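Local coordinates for protein Non-reducing end beta-L-arabinofuranosidase (Bacteroides thetaiotaomicron, PDB 5MQO) that probably hydrolyses glycosidic bonds in plant pectin as a family GH127 enzyme, likely acting as an aceric acidase in a gut bacterium, at residues T26-R32 and E250-A254; I41-H45 and S112-K118; F58-L63 and L463-C467; M103-M107 and L125-I130; L194-M198 and A220-L224. One frame throughout, in Å; residues are numbered along the deposited sequence.

Interaction 1: T26-R32 and E250-A254; sequences TDMSQSR and EMYRA
R253 leaves helix 243-255 and runs alongside D27 and M28, its chain straight from CG to NE. CB and CG pass close to D27 O, and CD comes to 3.3 Å of it. NE lies 3.7 Å from S31 OG, and both of these groups bond to E313. At the tip the guanidinium is covered on one face by M28 CG, 3.6 Å from NH2, a nitrogen that also pairs with D309. NH1 makes a salt bridge to E250 OE2 (3.0 Å), with the carboxylate oxygen nearly in the guanidinium plane. The other oxygen, E250 OE1, accepts a straight bond on its syn side from D27 N (3.0 Å, 164° at the hydrogen) and also pairs with R206. E250 reaches both partners because its chain bends at chi2 (57°), which sets OE2 3.3 Å from T26 CG2. A glutamine in place of E250 would probably weaken the pairing with both R206 and R253, leaving their charges less well matched. The loop 26-32 is thus fastened to helix 243-255 by one buried carboxylate shared between two arginines and a backbone N-H, so the glutamate is likely to stay ionised.

Interaction 2: I41-H45 and S112-K118; sequences IDAVH and SVYAVNK
H45 turns one face of its imidazole to V116 O in the last turn of helix 102-117. The imidazole and the side chain of V116 slide past each other in opposite directions: V116 CG1 comes to 3.6 Å of ND1, while the backbone oxygen V116 O sits over the ring, displaced toward its rim and 3.1 Å from CE1. CG of H45 is turned beside its own backbone N (chi1 -45°), which swings the ring from the strand across to the helix. The second branch of V116, CG2, meets the main chain instead, 3.5 Å from V44 O. The contact joins two parts of the fold: a helix of the (alpha/alpha)6 barrel of the catalytic domain, and strand 44-46 at the outer edge of an antiparallel beta-sheet, where H45 is paired through its backbone with T490. Ahead of that strand the chain runs close over A115, whose methyl points toward it. A115 CB touches I41 O at 3.6 Å and lies 4.0 Å from I41 CG2, the branch that faces it alongside CG1. Just beyond, D42 rests its CB on A115 O at 3.3 Å, and its CA adds a C-H...O contact to the same oxygen. K118, the residue that leaves the helix with a positive phi, curls its chain back so that NZ comes within 4.5 Å of D42 OD2, opposite charges that stop short of a salt bridge.

Interaction 3: F58-L63 and L463-C467; sequences FSGTSL and LRTLC
L463 pushes its forked end into the shallow groove that helix 50-69 offers between F58 and S62. One prong, CD1, settles against S62 CB at 3.5 Å and against F58 CB at 3.9 Å; the other, CD2, lies close to the backbone of S62 and touches L63 CD2 at 4.0 Å. The leucine reaches this groove because its CG stands anti to the backbone N (chi1 -179°), the side chain leaving its own helix toward the other. A bump goes the other way: F58 projects toward helix 458-466 and lays a ring face against L466, whose CB sits 4.0 Å from the ring centroid, 28° off the normal, a CH-pi contact. The sulfur of C467 fills the dip beside these two, with F58 CB at 3.9 Å and L63 CD2 at 4.2 Å. Between F58 and S62 the backbone widens into a pi-type turn, L63 N bonding to F58 O, with G60 and T61 on the side away from L463. S62 OG lies in the plane of the F58 ring at its edge, its own polar partner being G424 O. V113 of helix 102-117 packs on L63 and C467 from beyond the contact. An alanine at F58 would probably leave the L466 methylene without the ring it rests on and open a gap beside L463. Two helices distant in sequence meet here within the catalytic domain through carbon and sulfur, so shape complementarity and the burying of apolar surface, more than polar bonding, seem to hold them together.

Interaction 4: M103-M107 and L125-I130; sequences MYKWM and LMDNFI
The indole NE1 of W106 donates to L63 O on helix 50-69, which steadies the ring while its far corner, CH2, meets L125 CD2 at 4.0 Å. A stack with W67 holds the same indole. Next along the interface comes F129, pointing toward helix 102-117. M107 lies over one face of its ring, CB 24° off the normal, and the M107 sulfur leans obliquely in to 3.6 Å from F129 CD2, a Met-aromatic contact. Helices 102-117 and 120-136 follow each other in the chain and run nearly antiparallel (154°), with the axes of the two segments 11.7 Å apart: an alpha-hairpin of the kind from which the (alpha/alpha)6 barrel of six-hairpin glycosidases is built. The rim of the F129 ring is occupied as well. M103 SD lies in the ring plane at the edge, its methyl CE 3.7 Å from F129 CE1, and Y104 CD1 meets another part of that edge, 3.9 Å from F129 CE2, the Y104 and F129 side chains crossing at about a right angle. Bent at chi2 (81°), the M107 chain carries its CE onward to M126 SD at 3.8 Å and to I130 CD1 at 4.0 Å, beside H204 of helix 192-208.

Interaction 5: L194-M198 and A220-L224; sequences LGHLM and ATDFL
L194 and M198 both turn CG beside their own backbone N, chi1 being -72° for L194, and this sends the two side chains out together toward helix 212-230. M198 is bent again at its end (chi3 -70°), which folds CE round to meet L224 CD1 tip to tip at 4.1 Å. L194 spreads its two methyls over the opposing turn. CD1 is the busier one: it touches F223 CD2 at 3.5 Å, obliquely to the ring, and also L224 CD2 at 4.0 Å, while lying near the backbone oxygen of A220. CD2 leans on A220 CB at 4.1 Å. The small alanine points into the interface and takes a second leucine too, L197 CD2, at 3.7 Å, so that its methyl sits between two branched neighbours of the facing helix. Helices 192-208 and 212-230 are successive in the chain and antiparallel in sense, at 139° over these segments with axes 9.6 Å apart, another helical hairpin of the (alpha/alpha)6 catalytic domain. A220, small and facing the other helix, leaves room for this approach. Farther along, M198 crosses T221 at about a right angle, with its sulfur 3.4 Å from T221 OG1; the hydroxyl is satisfied within its own helix by a bond to A217 O. F223, beyond L194, meets Y142 edge to face, and M251 of helix 243-255 packs on T221. L197 also touches Y104 of helix 102-117.

Overall arrangement
From the N terminus, residues 26-32 open interaction 1, which closes only at 250-254 and so encloses interactions 2, 4 and 5. Residues 41-45 open interaction 2, and 58-63 open interaction 3, which closes last, at 463-467; interaction 3 therefore crosses interactions 1 and 2 and spans interactions 4 and 5. Interactions 2 and 4 share helix 102-117 and cross, because 103-107 precedes 112-118 and 125-130 follows it. Interactions 4 and 5 pair consecutive helices, in series, and the two hairpins touch. Interactions 1 and 2 tie the N-terminal loop and the edge strand 44-46 to helices 243-255 and 102-117, while interaction 3 ties helix 50-69 to helix 458-466.

Interaction 1: T26-R32 and E250-A254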
# COMPACT_ATOMS: atom_id res chain seq x y z
N THR A 26 -1.54 -5.93 -12.68
CA THR A 26 -0.43 -5.48 -13.52
C THR A 26 0.36 -6.62 -14.15
O THR A 26 0.89 -7.51 -13.47
CB THR A 26 0.51 -4.47 -12.82
OG1 THR A 26 0.81 -4.92 -11.49
CG2 THR A 26 -0.17 -3.12 -12.73
N ASP A 27 0.52 -6.51 -15.45
CA ASP A 27 1.00 -7.58 -16.25
C ASP A 27 2.41 -7.35 -16.80
O ASP A 27 2.56 -6.92 -17.94
CB ASP A 27 0.01 -7.73 -17.38
CG ASP A 27 0.28 -8.92 -18.21
OD1 ASP A 27 1.00 -9.82 -17.74
OD2 ASP A 27 -0.25 -8.94 -19.35
N MET A 28 3.42 -7.70 -16.01
CA MET A 28 4.82 -7.72 -16.47
C MET A 28 5.21 -9.06 -17.17
O MET A 28 6.38 -9.38 -17.33
CB MET A 28 5.76 -7.41 -15.29
CG MET A 28 5.51 -6.04 -14.71
SD MET A 28 6.57 -5.35 -13.43
CE MET A 28 8.15 -5.85 -14.01
N SER A 29 4.22 -9.81 -17.63
CA SER A 29 4.45 -11.14 -18.17
C SER A 29 5.28 -11.15 -19.46
O SER A 29 6.00 -12.10 -19.69
CB SER A 29 3.11 -11.82 -18.37
OG SER A 29 2.36 -11.13 -19.36
N GLN A 30 5.19 -10.09 -20.27
CA GLN A 30 6.02 -9.89 -21.48
C GLN A 30 7.18 -8.91 -21.28
O GLN A 30 7.89 -8.60 -22.23
CB GLN A 30 5.20 -9.31 -22.65
CG GLN A 30 3.86 -9.97 -22.92
CD GLN A 30 4.00 -11.34 -23.55
OE1 GLN A 30 4.44 -11.45 -24.68
NE2 GLN A 30 3.64 -12.40 -22.81
N SER A 31 7.37 -8.41 -20.07
CA SER A 31 8.32 -7.32 -19.87
C SER A 31 9.74 -7.87 -19.87
O SER A 31 10.01 -8.80 -19.16
CB SER A 31 7.99 -6.58 -18.57
OG SER A 31 6.70 -6.01 -18.67
N ARG A 32 10.64 -7.30 -20.67
CA ARG A 32 11.93 -7.94 -20.97
C ARG A 32 12.86 -8.05 -19.78
O ARG A 32 13.68 -8.94 -19.75
CB ARG A 32 12.67 -7.20 -22.07
CG ARG A 32 11.88 -7.00 -23.37
CD ARG A 32 11.90 -5.53 -23.82
NE ARG A 32 11.32 -5.30 -25.15
CZ ARG A 32 11.24 -4.10 -25.76
NH1 ARG A 32 11.71 -2.98 -25.18
NH2 ARG A 32 10.68 -4.03 -26.97
N GLU A 250 0.92 0.49 -18.54
CA GLU A 250 -0.01 -0.62 -18.49
C GLU A 250 -0.78 -0.74 -19.83
O GLU A 250 -1.15 -1.83 -20.23
CB GLU A 250 -0.93 -0.51 -17.29
CG GLU A 250 -1.50 -1.83 -16.83
CD GLU A 250 -0.45 -2.88 -16.49
OE1 GLU A 250 -0.70 -4.08 -16.78
OE2 GLU A 250 0.60 -2.51 -15.91
N MET A 251 -0.98 0.37 -20.53
CA MET A 251 -1.61 0.30 -21.84
C MET A 251 -0.70 -0.26 -22.89
O MET A 251 -1.18 -0.99 -23.77
CB MET A 251 -2.12 1.65 -22.29
CG MET A 251 -3.56 1.84 -21.90
SD MET A 251 -4.63 0.91 -23.01
CE MET A 251 -6.16 1.36 -22.22
N TYR A 252 0.59 0.05 -22.82
CA TYR A 252 1.57 -0.60 -23.72
C TYR A 252 1.58 -2.10 -23.48
O TYR A 252 1.44 -2.88 -24.40
CB TYR A 252 2.97 -0.04 -23.53
CG TYR A 252 4.08 -0.88 -24.11
CD1 TYR A 252 4.29 -0.97 -25.49
CD2 TYR A 252 4.96 -1.55 -23.27
CE1 TYR A 252 5.34 -1.73 -26.01
CE2 TYR A 252 6.01 -2.31 -23.77
CZ TYR A 252 6.20 -2.41 -25.14
OH TYR A 252 7.27 -3.17 -25.58
N ARG A 253 1.71 -2.48 -22.21
CA ARG A 253 1.51 -3.87 -21.79
C ARG A 253 0.26 -4.52 -22.35
O ARG A 253 0.33 -5.67 -22.76
CB ARG A 253 1.48 -3.98 -20.27
CG ARG A 253 2.89 -3.90 -19.68
CD ARG A 253 2.88 -3.62 -18.21
NE ARG A 253 4.23 -3.36 -17.75
CZ ARG A 253 4.51 -2.94 -16.52
NH1 ARG A 253 3.53 -2.76 -15.63
NH2 ARG A 253 5.77 -2.72 -16.15
N ALA A 254 -0.86 -3.81 -22.35
CA ALA A 254 -2.12 -4.36 -22.84
C ALA A 254 -2.32 -4.34 -24.36
O ALA A 254 -3.17 -5.09 -24.84
CB ALA A 254 -3.28 -3.66 -22.17

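Interaction 2: I41-H45 and S112-K118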
# COMPACT_ATOMS: atom_id res chain seq x y z
N ILE A 41 -6.08 -11.55 -12.61
CA ILE A 41 -6.95 -10.74 -11.74
C ILE A 41 -8.07 -11.57 -11.12
O ILE A 41 -8.56 -11.23 -10.05
CB ILE A 41 -7.46 -9.48 -12.51
CG1 ILE A 41 -8.04 -8.45 -11.56
CG2 ILE A 41 -8.47 -9.83 -13.59
CD1 ILE A 41 -8.19 -7.09 -12.19
N ASP A 42 -8.42 -12.68 -11.78
CA ASP A 42 -9.46 -13.65 -11.36
C ASP A 42 -8.99 -14.92 -10.60
O ASP A 42 -9.82 -15.71 -10.09
CB ASP A 42 -10.32 -14.07 -12.58
CG ASP A 42 -9.50 -14.74 -13.74
OD1 ASP A 42 -8.25 -14.69 -13.81
OD2 ASP A 42 -10.15 -15.33 -14.62
N ALA A 43 -7.67 -15.09 -10.49
CA ALA A 43 -7.07 -16.33 -9.97
C ALA A 43 -7.09 -16.54 -8.46
O ALA A 43 -7.10 -17.68 -8.02
CB ALA A 43 -5.64 -16.44 -10.45
N VAL A 44 -7.07 -15.46 -7.67
CA VAL A 44 -6.97 -15.58 -6.22
C VAL A 44 -8.26 -15.05 -5.60
O VAL A 44 -8.66 -13.94 -5.92
CB VAL A 44 -5.73 -14.82 -5.68
CG1 VAL A 44 -5.59 -14.96 -4.17
CG2 VAL A 44 -4.45 -15.32 -6.35
N HIS A 45 -8.93 -15.86 -4.77
CA HIS A 45 -10.03 -15.39 -3.90
C HIS A 45 -9.62 -15.54 -2.43
O HIS A 45 -9.21 -16.63 -2.03
CB HIS A 45 -11.34 -16.20 -4.03
CG HIS A 45 -11.78 -16.52 -5.42
ND1 HIS A 45 -11.41 -15.78 -6.53
CD2 HIS A 45 -12.63 -17.47 -5.87
CE1 HIS A 45 -11.98 -16.30 -7.61
NE2 HIS A 45 -12.73 -17.31 -7.23
N SER A 112 -12.84 -5.29 -10.22
CA SER A 112 -11.80 -6.04 -9.55
C SER A 112 -12.41 -7.08 -8.63
O SER A 112 -11.92 -8.21 -8.52
CB SER A 112 -10.91 -5.08 -8.77
OG SER A 112 -10.23 -4.19 -9.66
N VAL A 113 -13.45 -6.62 -7.94
CA VAL A 113 -14.34 -7.44 -7.12
C VAL A 113 -15.07 -8.49 -7.95
O VAL A 113 -15.12 -9.66 -7.58
CB VAL A 113 -15.37 -6.53 -6.41
CG1 VAL A 113 -16.56 -7.31 -5.85
CG2 VAL A 113 -14.68 -5.73 -5.31
N TYR A 114 -15.66 -8.06 -9.07
CA TYR A 114 -16.29 -8.96 -10.03
C TYR A 114 -15.37 -10.07 -10.49
O TYR A 114 -15.80 -11.21 -10.58
CB TYR A 114 -16.82 -8.18 -11.24
CG TYR A 114 -17.45 -9.04 -12.30
CD1 TYR A 114 -18.80 -9.41 -12.22
CD2 TYR A 114 -16.70 -9.51 -13.36
CE1 TYR A 114 -19.36 -10.23 -13.19
CE2 TYR A 114 -17.25 -10.32 -14.33
CZ TYR A 114 -18.58 -10.68 -14.25
OH TYR A 114 -19.11 -11.47 -15.25
N ALA A 115 -14.11 -9.77 -10.75
CA ALA A 115 -13.16 -10.82 -11.19
C ALA A 115 -13.10 -12.02 -10.24
O ALA A 115 -12.89 -13.16 -10.66
CB ALA A 115 -11.77 -10.22 -11.39
N VAL A 116 -13.31 -11.74 -8.96
CA VAL A 116 -13.32 -12.75 -7.90
C VAL A 116 -14.66 -13.47 -7.76
O VAL A 116 -14.67 -14.67 -7.47
CB VAL A 116 -12.92 -12.10 -6.53
CG1 VAL A 116 -13.30 -12.95 -5.32
CG2 VAL A 116 -11.43 -11.84 -6.50
N ASN A 117 -15.77 -12.73 -7.87
CA ASN A 117 -17.09 -13.24 -7.43
C ASN A 117 -18.16 -13.38 -8.51
O ASN A 117 -19.18 -14.02 -8.27
CB ASN A 117 -17.60 -12.45 -6.20
CG ASN A 117 -18.18 -11.09 -6.56
OD1 ASN A 117 -18.27 -10.69 -7.73
ND2 ASN A 117 -18.61 -10.37 -5.54
N LYS A 118 -17.96 -12.78 -9.69
CA LYS A 118 -18.80 -13.00 -10.88
C LYS A 118 -20.28 -12.66 -10.66
O LYS A 118 -21.14 -13.21 -11.33
CB LYS A 118 -18.69 -14.47 -11.37
CG LYS A 118 -17.27 -15.00 -11.52
CD LYS A 118 -16.54 -14.38 -12.71
CE LYS A 118 -15.13 -14.95 -12.84
NZ LYS A 118 -14.53 -14.65 -14.15

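Interaction 3: F58-L63 and L463-C467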
# COMPACT_ATOMS: atom_id res chain seq x y z
N PHE A 58 -15.84 -4.62 2.07
CA PHE A 58 -15.56 -3.70 0.95
C PHE A 58 -16.50 -3.94 -0.22
O PHE A 58 -17.01 -2.98 -0.80
CB PHE A 58 -14.10 -3.75 0.45
CG PHE A 58 -13.05 -3.64 1.52
CD1 PHE A 58 -13.22 -2.82 2.64
CD2 PHE A 58 -11.86 -4.38 1.41
CE1 PHE A 58 -12.25 -2.75 3.63
CE2 PHE A 58 -10.90 -4.30 2.40
CZ PHE A 58 -11.09 -3.49 3.52
N SER A 59 -16.74 -5.22 -0.56
CA SER A 59 -17.57 -5.60 -1.72
C SER A 59 -19.07 -5.47 -1.40
O SER A 59 -19.86 -4.97 -2.19
CB SER A 59 -17.27 -7.04 -2.18
OG SER A 59 -17.97 -7.99 -1.39
N GLY A 60 -19.43 -5.93 -0.22
CA GLY A 60 -20.80 -5.93 0.18
C GLY A 60 -21.25 -4.73 0.98
O GLY A 60 -22.28 -4.81 1.64
N THR A 61 -20.53 -3.61 0.93
CA THR A 61 -20.99 -2.40 1.64
C THR A 61 -20.37 -1.12 1.14
O THR A 61 -21.08 -0.16 0.80
CB THR A 61 -20.72 -2.47 3.16
OG1 THR A 61 -21.27 -3.68 3.69
CG2 THR A 61 -21.31 -1.26 3.90
N SER A 62 -19.04 -1.10 1.14
CA SER A 62 -18.27 0.09 0.82
C SER A 62 -18.59 0.60 -0.59
O SER A 62 -18.89 1.77 -0.75
CB SER A 62 -16.79 -0.18 0.99
OG SER A 62 -16.51 -0.71 2.26
N LEU A 63 -18.54 -0.29 -1.59
CA LEU A 63 -18.87 0.10 -2.97
C LEU A 63 -20.28 0.72 -3.12
O LEU A 63 -20.40 1.74 -3.79
CB LEU A 63 -18.74 -1.10 -3.93
CG LEU A 63 -17.35 -1.69 -4.13
CD1 LEU A 63 -17.45 -3.07 -4.76
CD2 LEU A 63 -16.47 -0.80 -4.99
N LEU A 463 -10.36 2.59 -1.53
CA LEU A 463 -11.30 1.48 -1.67
C LEU A 463 -10.95 0.54 -2.84
O LEU A 463 -10.91 -0.68 -2.67
CB LEU A 463 -12.74 1.99 -1.80
CG LEU A 463 -13.86 0.93 -1.92
CD1 LEU A 463 -13.81 -0.11 -0.81
CD2 LEU A 463 -15.25 1.56 -1.96
N ARG A 464 -10.66 1.07 -4.00
CA ARG A 464 -10.26 0.19 -5.09
C ARG A 464 -8.97 -0.56 -4.78
O ARG A 464 -8.80 -1.70 -5.20
CB ARG A 464 -10.15 0.95 -6.42
CG ARG A 464 -8.91 1.80 -6.58
CD ARG A 464 -7.74 1.07 -7.24
NE ARG A 464 -7.44 1.67 -8.53
CZ ARG A 464 -6.89 2.88 -8.70
NH1 ARG A 464 -6.55 3.64 -7.67
NH2 ARG A 464 -6.69 3.33 -9.93
N THR A 465 -8.06 0.06 -4.03
CA THR A 465 -6.81 -0.62 -3.71
C THR A 465 -7.12 -1.77 -2.77
O THR A 465 -6.77 -2.93 -3.06
CB THR A 465 -5.77 0.34 -3.10
OG1 THR A 465 -5.21 1.15 -4.15
CG2 THR A 465 -4.64 -0.44 -2.47
N LEU A 466 -7.84 -1.48 -1.69
CA LEU A 466 -8.25 -2.52 -0.76
C LEU A 466 -9.09 -3.60 -1.43
O LEU A 466 -8.90 -4.76 -1.13
CB LEU A 466 -8.96 -1.95 0.47
CG LEU A 466 -8.09 -1.06 1.35
CD1 LEU A 466 -8.95 -0.15 2.21
CD2 LEU A 466 -7.17 -1.88 2.22
N CYS A 467 -9.98 -3.23 -2.36
CA CYS A 467 -10.73 -4.22 -3.17
C CYS A 467 -9.85 -5.14 -4.05
O CYS A 467 -10.36 -6.10 -4.63
CB CYS A 467 -11.77 -3.54 -4.08
SG CYS A 467 -13.24 -2.90 -3.25

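Interaction 4: M103-M107 and L125-I130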
# COMPACT_ATOMS: atom_id res chain seq x y z
N MET A 103 -15.06 8.20 -10.13
CA MET A 103 -15.94 7.14 -10.61
C MET A 103 -15.25 6.05 -11.39
O MET A 103 -15.69 4.91 -11.34
CB MET A 103 -17.00 7.73 -11.52
CG MET A 103 -18.00 8.61 -10.80
SD MET A 103 -19.58 8.72 -11.67
CE MET A 103 -19.03 9.20 -13.33
N TYR A 104 -14.22 6.41 -12.14
CA TYR A 104 -13.41 5.44 -12.87
C TYR A 104 -12.61 4.57 -11.93
O TYR A 104 -12.34 3.44 -12.25
CB TYR A 104 -12.42 6.12 -13.84
CG TYR A 104 -13.06 6.98 -14.92
CD1 TYR A 104 -14.08 6.48 -15.72
CD2 TYR A 104 -12.61 8.27 -15.15
CE1 TYR A 104 -14.65 7.27 -16.73
CE2 TYR A 104 -13.17 9.06 -16.15
CZ TYR A 104 -14.18 8.56 -16.94
OH TYR A 104 -14.73 9.36 -17.92
N LYS A 105 -12.19 5.12 -10.79
CA LYS A 105 -11.51 4.34 -9.74
C LYS A 105 -12.49 3.42 -9.06
O LYS A 105 -12.19 2.26 -8.89
CB LYS A 105 -10.77 5.23 -8.72
CG LYS A 105 -9.44 5.78 -9.26
CD LYS A 105 -8.71 6.68 -8.29
CE LYS A 105 -9.28 8.10 -8.27
NZ LYS A 105 -8.50 9.04 -7.42
N TRP A 106 -13.66 3.94 -8.70
CA TRP A 106 -14.76 3.15 -8.12
C TRP A 106 -15.06 1.94 -9.00
O TRP A 106 -15.04 0.79 -8.54
CB TRP A 106 -16.02 4.03 -7.97
CG TRP A 106 -17.29 3.29 -7.49
CD1 TRP A 106 -17.62 3.00 -6.20
CD2 TRP A 106 -18.35 2.78 -8.30
NE1 TRP A 106 -18.82 2.33 -6.15
CE2 TRP A 106 -19.29 2.18 -7.42
CE3 TRP A 106 -18.61 2.75 -9.68
CZ2 TRP A 106 -20.48 1.56 -7.88
CZ3 TRP A 106 -19.79 2.14 -10.14
CH2 TRP A 106 -20.71 1.55 -9.23
N MET A 107 -15.31 2.23 -10.27
CA MET A 107 -15.67 1.25 -11.29
C MET A 107 -14.56 0.20 -11.47
O MET A 107 -14.83 -0.98 -11.61
CB MET A 107 -16.00 2.02 -12.58
CG MET A 107 -15.82 1.30 -13.90
SD MET A 107 -17.22 0.26 -14.28
CE MET A 107 -16.34 -0.84 -15.38
N LEU A 125 -24.48 -3.53 -13.86
CA LEU A 125 -24.09 -2.23 -13.31
C LEU A 125 -22.84 -1.64 -13.98
O LEU A 125 -22.72 -0.42 -14.11
CB LEU A 125 -23.86 -2.37 -11.81
CG LEU A 125 -23.24 -1.21 -11.03
CD1 LEU A 125 -24.03 0.09 -11.16
CD2 LEU A 125 -23.13 -1.63 -9.57
N MET A 126 -21.91 -2.49 -14.41
CA MET A 126 -20.75 -2.04 -15.20
C MET A 126 -21.13 -1.65 -16.63
O MET A 126 -20.78 -0.55 -17.10
CB MET A 126 -19.64 -3.10 -15.18
CG MET A 126 -18.93 -3.16 -13.82
SD MET A 126 -17.39 -4.09 -13.75
CE MET A 126 -17.99 -5.78 -13.88
N ASP A 127 -21.84 -2.54 -17.32
CA ASP A 127 -22.34 -2.27 -18.68
C ASP A 127 -23.14 -0.98 -18.79
O ASP A 127 -23.08 -0.33 -19.84
CB ASP A 127 -23.21 -3.43 -19.18
CG ASP A 127 -22.40 -4.62 -19.68
OD1 ASP A 127 -21.15 -4.53 -19.84
OD2 ASP A 127 -23.03 -5.65 -19.93
N ASN A 128 -23.87 -0.62 -17.74
CA ASN A 128 -24.53 0.69 -17.70
C ASN A 128 -23.57 1.87 -17.50
O ASN A 128 -23.72 2.91 -18.13
CB ASN A 128 -25.65 0.73 -16.65
CG ASN A 128 -26.93 0.10 -17.17
OD1 ASN A 128 -27.36 0.40 -18.29
ND2 ASN A 128 -27.53 -0.78 -16.37
N PHE A 129 -22.59 1.72 -16.62
CA PHE A 129 -21.59 2.76 -16.43
C PHE A 129 -20.83 3.02 -17.73
O PHE A 129 -20.68 4.16 -18.16
CB PHE A 129 -20.61 2.38 -15.32
CG PHE A 129 -19.61 3.46 -15.02
CD1 PHE A 129 -19.94 4.52 -14.20
CD2 PHE A 129 -18.34 3.42 -15.59
CE1 PHE A 129 -19.03 5.53 -13.93
CE2 PHE A 129 -17.42 4.43 -15.33
CZ PHE A 129 -17.77 5.48 -14.50
N ILE A 130 -20.41 1.92 -18.35
CA ILE A 130 -19.68 1.94 -19.62
C ILE A 130 -20.49 2.57 -20.78
O ILE A 130 -19.95 3.39 -21.53
CB ILE A 130 -19.23 0.50 -19.98
CG1 ILE A 130 -18.21 0.00 -18.96
CG2 ILE A 130 -18.65 0.43 -21.38
CD1 ILE A 130 -18.11 -1.51 -18.88

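Interaction 5: L194-M198 and A220-L224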
# COMPACT_ATOMS: atom_id res chain seq x y z
N LEU A 194 -8.73 11.39 -17.86
CA LEU A 194 -8.37 10.38 -18.84
C LEU A 194 -7.43 9.32 -18.33
O LEU A 194 -7.59 8.16 -18.68
CB LEU A 194 -7.77 11.02 -20.10
CG LEU A 194 -8.76 11.77 -20.99
CD1 LEU A 194 -8.15 11.92 -22.37
CD2 LEU A 194 -10.13 11.11 -21.11
N GLY A 195 -6.47 9.69 -17.51
CA GLY A 195 -5.54 8.71 -16.97
C GLY A 195 -6.20 7.60 -16.17
O GLY A 195 -5.73 6.45 -16.16
N HIS A 196 -7.28 7.95 -15.48
CA HIS A 196 -8.00 7.00 -14.67
C HIS A 196 -8.89 6.14 -15.52
O HIS A 196 -9.10 4.97 -15.19
CB HIS A 196 -8.81 7.73 -13.61
CG HIS A 196 -7.95 8.41 -12.62
ND1 HIS A 196 -7.09 7.72 -11.78
CD2 HIS A 196 -7.76 9.72 -12.35
CE1 HIS A 196 -6.43 8.58 -11.03
NE2 HIS A 196 -6.82 9.80 -11.35
N LEU A 197 -9.41 6.69 -16.61
CA LEU A 197 -10.12 5.87 -17.59
C LEU A 197 -9.24 4.75 -18.14
O LEU A 197 -9.74 3.65 -18.34
CB LEU A 197 -10.67 6.72 -18.74
CG LEU A 197 -11.51 5.98 -19.79
CD1 LEU A 197 -12.86 5.57 -19.25
CD2 LEU A 197 -11.67 6.87 -21.00
N MET A 198 -7.96 5.01 -18.37
CA MET A 198 -7.08 3.96 -18.87
C MET A 198 -7.09 2.74 -17.95
O MET A 198 -7.36 1.62 -18.38
CB MET A 198 -5.64 4.45 -19.04
CG MET A 198 -5.41 5.55 -20.07
SD MET A 198 -3.64 5.89 -20.32
CE MET A 198 -3.21 6.66 -18.77
N ALA A 220 -8.68 7.13 -25.44
CA ALA A 220 -8.24 8.15 -24.47
C ALA A 220 -6.72 8.28 -24.46
O ALA A 220 -6.16 9.39 -24.42
CB ALA A 220 -8.73 7.80 -23.08
N THR A 221 -6.07 7.12 -24.51
CA THR A 221 -4.63 7.03 -24.55
C THR A 221 -4.07 7.71 -25.79
O THR A 221 -3.09 8.48 -25.69
CB THR A 221 -4.20 5.54 -24.49
OG1 THR A 221 -4.77 4.92 -23.33
CG2 THR A 221 -2.68 5.38 -24.49
N ASP A 222 -4.67 7.44 -26.95
CA ASP A 222 -4.24 8.07 -28.23
C ASP A 222 -4.39 9.60 -28.16
O ASP A 222 -3.54 10.35 -28.66
CB ASP A 222 -5.00 7.50 -29.43
CG ASP A 222 -4.61 6.05 -29.75
OD1 ASP A 222 -3.43 5.67 -29.59
OD2 ASP A 222 -5.47 5.25 -30.19
N PHE A 223 -5.45 10.03 -27.51
CA PHE A 223 -5.66 11.44 -27.28
C PHE A 223 -4.54 12.08 -26.44
O PHE A 223 -4.05 13.14 -26.78
CB PHE A 223 -7.04 11.71 -26.67
CG PHE A 223 -7.27 13.16 -26.45
CD1 PHE A 223 -7.54 13.98 -27.53
CD2 PHE A 223 -7.11 13.72 -25.18
CE1 PHE A 223 -7.68 15.35 -27.35
CE2 PHE A 223 -7.26 15.07 -25.00
CZ PHE A 223 -7.54 15.89 -26.09
N LEU A 224 -4.14 11.44 -25.34
CA LEU A 224 -2.99 11.90 -24.57
C LEU A 224 -1.72 11.94 -25.41
O LEU A 224 -0.95 12.89 -25.30
CB LEU A 224 -2.70 11.01 -23.38
CG LEU A 224 -3.73 10.86 -22.28
CD1 LEU A 224 -3.10 10.06 -21.14
CD2 LEU A 224 -4.19 12.23 -21.79